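Local coordinates for Hut operon positive regulatory protein (Bacillus subtilis, PDB 4H4L) that binds regulatory sequences on mRNA in the presence of histidine as a homohexameric antiterminator, suppressing transcription termination and switching on the hut operon for histidine utilization, at residues A[53-58]-A[103-107]; A[124-128]-A[138-142]. The protein carries 1 engineered substitution. One frame throughout, in Å; residues are numbered along the deposited sequence.

Contact 1. Residues A[53-58]-A[103-107]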
ATOM      1  N   ALA A  53     -16.685 -12.607 -12.124  1.00 47.76           N
ATOM      2  CA  ALA A  53     -18.051 -12.188 -12.482  1.00 45.88           C
ATOM      3  C   ALA A  53     -18.039 -11.054 -13.514  1.00 48.52           C
ATOM      4  O   ALA A  53     -18.683 -11.153 -14.568  1.00 58.10           O
ATOM      5  CB  ALA A  53     -18.833 -11.760 -11.241  1.00 43.00           C
ATOM      6  N   ILE A  54     -17.279 -10.002 -13.229  1.00 44.69           N
ATOM      7  CA  ILE A  54     -17.240  -8.839 -14.106  1.00 41.96           C
ATOM      8  C   ILE A  54     -16.570  -9.147 -15.438  1.00 44.64           C
ATOM      9  O   ILE A  54     -16.972  -8.588 -16.436  1.00 48.02           O
ATOM     10  CB  ILE A  54     -16.554  -7.626 -13.459  1.00 38.14           C
ATOM     11  CG1 ILE A  54     -17.389  -7.098 -12.279  1.00 38.68           C
ATOM     12  CG2 ILE A  54     -16.370  -6.516 -14.487  1.00 35.57           C
ATOM     13  CD1 ILE A  54     -16.639  -6.067 -11.440  1.00 39.37           C
ATOM     14  N   GLU A  55     -15.553 -10.007 -15.458  1.00 45.88           N
ATOM     15  CA  GLU A  55     -14.882 -10.342 -16.712  1.00 47.37           C
ATOM     16  C   GLU A  55     -15.887 -11.095 -17.567  1.00 50.82           C
ATOM     17  O   GLU A  55     -16.115 -10.749 -18.744  1.00 52.01           O
ATOM     18  CB  GLU A  55     -13.662 -11.209 -16.456  1.00 47.77           C
ATOM     19  CG  GLU A  55     -12.741 -11.411 -17.656  1.00 55.41           C
ATOM     20  CD  GLU A  55     -11.652 -12.461 -17.410  1.00 63.94           C
ATOM     21  OE1 GLU A  55     -11.567 -13.040 -16.300  1.00 68.49           O
ATOM     22  OE2 GLU A  55     -10.868 -12.732 -18.332  1.00 64.32           O
ATOM     23  N   THR A  56     -16.511 -12.103 -16.951  1.00 49.66           N
ATOM     24  CA  THR A  56     -17.522 -12.912 -17.621  1.00 50.25           C
ATOM     25  C   THR A  56     -18.720 -12.073 -18.116  1.00 53.07           C
ATOM     26  O   THR A  56     -19.075 -12.179 -19.281  1.00 62.78           O
ATOM     27  CB  THR A  56     -17.949 -14.135 -16.775  1.00 50.21           C
ATOM     28  OG1 THR A  56     -16.789 -14.906 -16.434  1.00 44.70           O
ATOM     29  CG2 THR A  56     -18.902 -15.037 -17.569  1.00 46.69           C
ATOM     30  N   ALA A  57     -19.305 -11.223 -17.278  1.00 47.66           N
ATOM     31  CA  ALA A  57     -20.440 -10.412 -17.728  1.00 51.57           C
ATOM     32  C   ALA A  57     -20.103  -9.461 -18.878  1.00 52.10           C
ATOM     33  O   ALA A  57     -20.932  -9.250 -19.748  1.00 51.27           O
ATOM     34  CB  ALA A  57     -21.082  -9.650 -16.577  1.00 49.67           C
ATOM     35  N   SER A  58     -18.899  -8.895 -18.880  1.00 52.84           N
ATOM     36  CA  SER A  58     -18.472  -8.002 -19.962  1.00 52.49           C
ATOM     37  C   SER A  58     -18.154  -8.780 -21.244  1.00 55.47           C
ATOM     38  O   SER A  58     -18.184  -8.228 -22.354  1.00 56.19           O
ATOM     39  CB  SER A  58     -17.229  -7.194 -19.555  1.00 50.40           C
ATOM     40  OG  SER A  58     -17.275  -6.791 -18.200  1.00 49.41           O
ATOM     41  N   ARG A 103     -22.942  -4.297  -6.740  1.00 53.63           N
ATOM     42  CA  ARG A 103     -23.559  -4.271  -8.046  1.00 54.87           C
ATOM     43  C   ARG A 103     -22.527  -3.521  -8.865  1.00 48.57           C
ATOM     44  O   ARG A 103     -21.879  -2.640  -8.321  1.00 44.96           O
ATOM     45  CB  ARG A 103     -24.882  -3.504  -8.020  1.00 63.39           C
ATOM     46  CG  ARG A 103     -25.581  -3.440  -9.386  1.00 74.23           C
ATOM     47  CD  ARG A 103     -26.913  -2.679  -9.383  1.00 82.31           C
ATOM     48  NE  ARG A 103     -27.440  -2.492 -10.749  1.00 91.23           N
ATOM     49  CZ  ARG A 103     -28.425  -1.657 -11.087  1.00 88.33           C
ATOM     50  NH1 ARG A 103     -29.028  -0.907 -10.170  1.00 87.79           N
ATOM     51  NH2 ARG A 103     -28.810  -1.573 -12.352  1.00 86.23           N
ATOM     52  N   PHE A 104     -22.382  -3.871 -10.143  1.00 45.25           N
ATOM     53  CA  PHE A 104     -21.418  -3.239 -11.047  1.00 45.50           C
ATOM     54  C   PHE A 104     -22.014  -2.767 -12.384  1.00 44.32           C
ATOM     55  O   PHE A 104     -22.895  -3.418 -12.974  1.00 42.44           O
ATOM     56  CB  PHE A 104     -20.211  -4.173 -11.308  1.00 40.42           C
ATOM     57  CG  PHE A 104     -20.582  -5.496 -11.925  1.00 39.17           C
ATOM     58  CD1 PHE A 104     -20.556  -5.670 -13.320  1.00 35.97           C
ATOM     59  CD2 PHE A 104     -20.949  -6.582 -11.121  1.00 39.04           C
ATOM     60  CE1 PHE A 104     -20.916  -6.886 -13.892  1.00 36.17           C
ATOM     61  CE2 PHE A 104     -21.299  -7.823 -11.692  1.00 39.72           C
ATOM     62  CZ  PHE A 104     -21.282  -7.974 -13.080  1.00 37.28           C
ATOM     63  N   ALA A 105     -21.507  -1.636 -12.848  1.00 43.18           N
ATOM     64  CA  ALA A 105     -21.799  -1.135 -14.162  1.00 45.55           C
ATOM     65  C   ALA A 105     -20.498  -1.157 -14.915  1.00 53.16           C
ATOM     66  O   ALA A 105     -19.464  -0.882 -14.298  1.00 60.81           O
ATOM     67  CB  ALA A 105     -22.295   0.284 -14.052  1.00 45.14           C
ATOM     68  N   VAL A 106     -20.529  -1.482 -16.216  1.00 50.20           N
ATOM     69  CA  VAL A 106     -19.352  -1.348 -17.101  1.00 52.86           C
ATOM     70  C   VAL A 106     -19.669  -0.578 -18.384  1.00 55.01           C
ATOM     71  O   VAL A 106     -20.446  -1.033 -19.219  1.00 52.06           O
ATOM     72  CB  VAL A 106     -18.764  -2.702 -17.553  1.00 55.02           C
ATOM     73  CG1 VAL A 106     -17.487  -2.478 -18.348  1.00 50.19           C
ATOM     74  CG2 VAL A 106     -18.522  -3.622 -16.374  1.00 54.64           C
ATOM     75  N   LEU A 107     -19.036   0.576 -18.548  1.00 58.07           N
ATOM     76  CA  LEU A 107     -19.222   1.402 -19.734  1.00 60.71           C
ATOM     77  C   LEU A 107     -18.011   1.409 -20.652  1.00 61.74           C
ATOM     78  O   LEU A 107     -16.878   1.456 -20.177  1.00 67.87           O
ATOM     79  CB  LEU A 107     -19.562   2.838 -19.350  1.00 60.04           C
ATOM     80  CG  LEU A 107     -21.009   3.303 -19.434  1.00 64.61           C
ATOM     81  CD1 LEU A 107     -21.032   4.819 -19.444  1.00 67.26           C
ATOM     82  CD2 LEU A 107     -21.682   2.795 -20.696  1.00 69.09           C
TER
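A helix lies on one face of a four-stranded antiparallel sheet here, a layer of an alpha/beta sandwich: residues 53-58 of helix 47-60 cross residues 103-107 of strand 99-109 at -45°, the axes of these two segments 10.0 Å apart at closest approach. On the strand, the side chains of Phe-104 and Val-106 make the contact, while Arg-103, Ala-105 and Leu-107 turn to the other face and meet helix 9-17. Phe-104 has the largest share of the buried area, followed by Ile-54. Its ring, set by a p chi1, rises from the sheet so that Ile-54 lies over one face, forming a CH-pi contact in which CG1 of Ile-54 sits 3.6 Å from the centroid of the Phe-104 ring and 11° off its normal. At the edge of the same ring, CB of Ala-57, one turn further along the helix, comes within 3.9 Å of CE1 of Phe-104. Although its CA-to-CB bond points sideways, Ile-54 reaches both Phe-104 and Val-106: its CG2 touches CG2 of Val-106 at 4.1 Å. Leu-125 of the neighbouring strand 120-130 packs against both Ile-54 and Phe-104, extending this apolar layer across the sheet. Val-106 closes the patch at the far end, where Val-63, in the loop after the helix, also reaches it. There the buried, polar Ser-58 folds its OG back on the helix and donates a 2.5 Å hydrogen bond to the carbonyl O of Ile-54, while the same OG of Ser-58 lies 3.9 Å from CG2 of Val-106.

Contact 2. Residues A[124-128]-A[138-142]. With ZN (zinc ion), chain R; HIS (histidine), chain Q.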
ATOM      1  N   SER A 124     -17.543   0.510 -12.505  1.00 42.78           N
ATOM      2  CA  SER A 124     -18.038   1.264 -11.362  1.00 44.24           C
ATOM      3  C   SER A 124     -18.665   0.288 -10.404  1.00 43.12           C
ATOM      4  O   SER A 124     -19.469  -0.538 -10.819  1.00 38.40           O
ATOM      5  CB  SER A 124     -19.083   2.316 -11.784  1.00 51.97           C
ATOM      6  OG  SER A 124     -18.550   3.263 -12.709  1.00 54.82           O
ATOM      7  N   LEU A 125     -18.295   0.370  -9.128  1.00 42.00           N
ATOM      8  CA  LEU A 125     -18.756  -0.606  -8.156  1.00 41.58           C
ATOM      9  C   LEU A 125     -19.624   0.077  -7.113  1.00 42.98           C
ATOM     10  O   LEU A 125     -19.259   1.154  -6.663  1.00 46.97           O
ATOM     11  CB  LEU A 125     -17.542  -1.210  -7.474  1.00 38.63           C
ATOM     12  CG  LEU A 125     -16.608  -2.028  -8.351  1.00 37.55           C
ATOM     13  CD1 LEU A 125     -15.339  -2.348  -7.582  1.00 36.05           C
ATOM     14  CD2 LEU A 125     -17.310  -3.313  -8.750  1.00 38.50           C
ATOM     15  N   TYR A 126     -20.758  -0.522  -6.739  1.00 41.31           N
ATOM     16  CA  TYR A 126     -21.533  -0.031  -5.582  1.00 42.33           C
ATOM     17  C   TYR A 126     -22.189  -1.123  -4.752  1.00 40.79           C
ATOM     18  O   TYR A 126     -22.662  -2.107  -5.270  1.00 48.42           O
ATOM     19  CB  TYR A 126     -22.567   1.049  -5.964  1.00 47.69           C
ATOM     20  CG  TYR A 126     -23.452   1.464  -4.804  1.00 50.98           C
ATOM     21  CD1 TYR A 126     -24.767   0.982  -4.688  1.00 53.64           C
ATOM     22  CD2 TYR A 126     -22.963   2.294  -3.792  1.00 50.88           C
ATOM     23  CE1 TYR A 126     -25.572   1.330  -3.609  1.00 53.91           C
ATOM     24  CE2 TYR A 126     -23.755   2.642  -2.711  1.00 53.99           C
ATOM     25  CZ  TYR A 126     -25.050   2.163  -2.625  1.00 57.89           C
ATOM     26  OH  TYR A 126     -25.820   2.523  -1.547  1.00 58.65           O
ATOM     27  N   GLY A 127     -22.235  -0.928  -3.442  1.00 43.89           N
ATOM     28  CA  GLY A 127     -22.858  -1.901  -2.568  1.00 40.20           C
ATOM     29  C   GLY A 127     -22.367  -1.766  -1.150  1.00 40.77           C
ATOM     30  O   GLY A 127     -21.963  -0.712  -0.713  1.00 43.81           O
ATOM     31  N   THR A 128     -22.417  -2.841  -0.403  1.00 42.89           N
ATOM     32  CA  THR A 128     -21.905  -2.766   0.940  1.00 47.89           C
ATOM     33  C   THR A 128     -20.653  -3.614   1.163  1.00 48.87           C
ATOM     34  O   THR A 128     -20.291  -4.463   0.336  1.00 49.16           O
ATOM     35  CB  THR A 128     -22.933  -3.231   1.950  1.00 45.66           C
ATOM     36  OG1 THR A 128     -22.984  -4.654   1.883  1.00 49.71           O
ATOM     37  CG2 THR A 128     -24.288  -2.608   1.656  1.00 43.63           C
ATOM     38  N   HIS A 138     -21.662  -1.199   6.036  1.00 46.50           N
ATOM     39  CA  HIS A 138     -21.800   0.150   5.551  1.00 45.73           C
ATOM     40  C   HIS A 138     -21.536   0.131   4.080  1.00 45.20           C
ATOM     41  O   HIS A 138     -21.232  -0.910   3.515  1.00 42.01           O
ATOM     42  CB  HIS A 138     -20.955   1.181   6.337  1.00 44.98           C
ATOM     43  CG  HIS A 138     -19.440   1.065   6.170  1.00 44.90           C
ATOM     44  ND1 HIS A 138     -18.808   1.241   4.986  1.00 43.49           N
ATOM     45  CD2 HIS A 138     -18.438   0.859   7.120  1.00 39.25           C
ATOM     46  CE1 HIS A 138     -17.480   1.124   5.174  1.00 38.29           C
ATOM     47  NE2 HIS A 138     -17.259   0.897   6.483  1.00 38.94           N
ATOM     48  N   GLU A 139     -21.680   1.269   3.423  1.00 47.76           N
ATOM     49  CA  GLU A 139     -21.710   1.255   1.975  1.00 49.71           C
ATOM     50  C   GLU A 139     -20.324   1.217   1.410  1.00 48.62           C
ATOM     51  O   GLU A 139     -19.344   1.357   2.165  1.00 43.58           O
ATOM     52  CB  GLU A 139     -22.459   2.463   1.439  1.00 49.63           C
ATOM     53  CG  GLU A 139     -23.959   2.266   1.415  1.00 52.56           C
ATOM     54  CD  GLU A 139     -24.688   3.587   1.542  1.00 51.23           C
ATOM     55  OE1 GLU A 139     -25.225   4.089   0.530  1.00 45.19           O
ATOM     56  OE2 GLU A 139     -24.675   4.134   2.661  1.00 51.15           O
ATOM     57  N   THR A 140     -20.252   1.032   0.081  1.00 48.60           N
ATOM     58  CA  THR A 140     -18.968   1.079  -0.626  1.00 42.02           C
ATOM     59  C   THR A 140     -19.014   1.399  -2.106  1.00 47.88           C
ATOM     60  O   THR A 140     -20.023   1.202  -2.818  1.00 51.19           O
ATOM     61  CB  THR A 140     -18.149  -0.176  -0.412  1.00 38.01           C
ATOM     62  OG1 THR A 140     -16.803   0.122  -0.732  1.00 35.51           O
ATOM     63  CG2 THR A 140     -18.643  -1.277  -1.290  1.00 37.74           C
ATOM     64  N   PHE A 141     -17.891   1.912  -2.580  1.00 45.64           N
ATOM     65  CA  PHE A 141     -17.901   2.529  -3.860  1.00 43.75           C
ATOM     66  C   PHE A 141     -16.517   2.609  -4.458  1.00 40.43           C
ATOM     67  O   PHE A 141     -15.562   2.908  -3.758  1.00 39.38           O
ATOM     68  CB  PHE A 141     -18.465   3.928  -3.677  1.00 53.19           C
ATOM     69  CG  PHE A 141     -19.092   4.469  -4.898  1.00 60.41           C
ATOM     70  CD1 PHE A 141     -20.465   4.397  -5.057  1.00 64.87           C
ATOM     71  CD2 PHE A 141     -18.308   5.029  -5.904  1.00 64.91           C
ATOM     72  CE1 PHE A 141     -21.053   4.881  -6.206  1.00 71.98           C
ATOM     73  CE2 PHE A 141     -18.884   5.517  -7.058  1.00 65.03           C
ATOM     74  CZ  PHE A 141     -20.259   5.441  -7.207  1.00 71.48           C
ATOM     75  N   GLY A 142     -16.421   2.367  -5.759  1.00 39.21           N
ATOM     76  CA  GLY A 142     -15.149   2.421  -6.466  1.00 38.80           C
ATOM     77  C   GLY A 142     -15.328   2.606  -7.960  1.00 39.43           C
ATOM     78  O   GLY A 142     -16.230   2.002  -8.565  1.00 44.60           O
TER
HETATM   79 ZN    ZN R 202     -15.564   0.994   7.806  1.00 48.16          ZN
HETATM   80  N   HIS Q 201     -15.201  -6.462   8.697  1.00 51.77           N
HETATM   81  CA  HIS Q 201     -15.499  -5.008   8.644  1.00 47.80           C
HETATM   82  C   HIS Q 201     -16.747  -4.823   9.380  1.00 48.89           C
HETATM   83  O   HIS Q 201     -16.880  -5.495  10.388  1.00 49.70           O
HETATM   84  CB  HIS Q 201     -15.680  -4.526   7.211  1.00 51.63           C
HETATM   85  CG  HIS Q 201     -15.399  -3.042   6.995  1.00 49.74           C
HETATM   86  ND1 HIS Q 201     -14.521  -2.587   6.050  1.00 49.50           N
HETATM   87  CD2 HIS Q 201     -15.904  -1.926   7.608  1.00 46.37           C
HETATM   88  CE1 HIS Q 201     -14.488  -1.262   6.077  1.00 41.17           C
HETATM   89  NE2 HIS Q 201     -15.340  -0.864   7.004  1.00 44.99           N
HETATM   90  OXT HIS Q 201     -17.611  -4.031   8.986  1.00 50.24           O
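Ser-124 brings its CA to 3.4 Å from O of Gly-142 in a CA-H...O contact, while its OG bonds to Ser-13. Leu-125 pairs with Gly-142 through two hydrogen bonds, from Leu-125 N to Gly-142 O (2.7 Å) and from Gly-142 N to Leu-125 O (3.2 Å). At the non-hydrogen-bonded pair that follows, Tyr-126 CD2 meets Phe-141 CD1 at 3.5 Å, and Tyr-126 OH donates to Glu-139 OE1 at 2.7 Å; that carboxylate also bonds Gly-10 N and Arg-11 N of the third subunit. These are the arms of the beta hairpin 120-130/137-147, whose first strand turns a corner at Gly-127, in a conformation that calls for glycine. Gly-127 N donates to Thr-140 O (3.1 Å), and Thr-140 N returns a weak bond to Gly-127 O (2.6 Å). Thr-128 lies opposite Glu-139, its CA 3.2 Å from O of His-138. His-138 ND1 bonds Glu-139 O (2.9 Å), while His-138 NE2 binds zinc at 2.1 Å with NE2 of the bound histidine and His-73 and His-77 of the fourth subunit.

Overall arrangement
Both segments of contact 1 precede those of contact 2 in the chain, and the contact centres lie 14 Å apart on the same antiparallel sheet, ordered 36-44, 99-109, 120-130, 137-147. Strands 99-109 and 120-130 are consecutive and adjacent, so the contacts meet directly: Arg-103 N and Tyr-126 O (2.7 Å), like Ala-105 O and Ser-124 N (3.0 Å), are probably hydrogen-bonded, and Ile-54 CD1 packs 3.9 Å from Leu-125 CD2. Contact 1 packs helix 47-60 on the inner strand 99-109, whereas contact 2 adds strand 137-147, one of the two outermost strands within this chain. The same sheet thus carries the packing of helix 47-60 and, through His-138, a ligand of the zinc site shared between subunits.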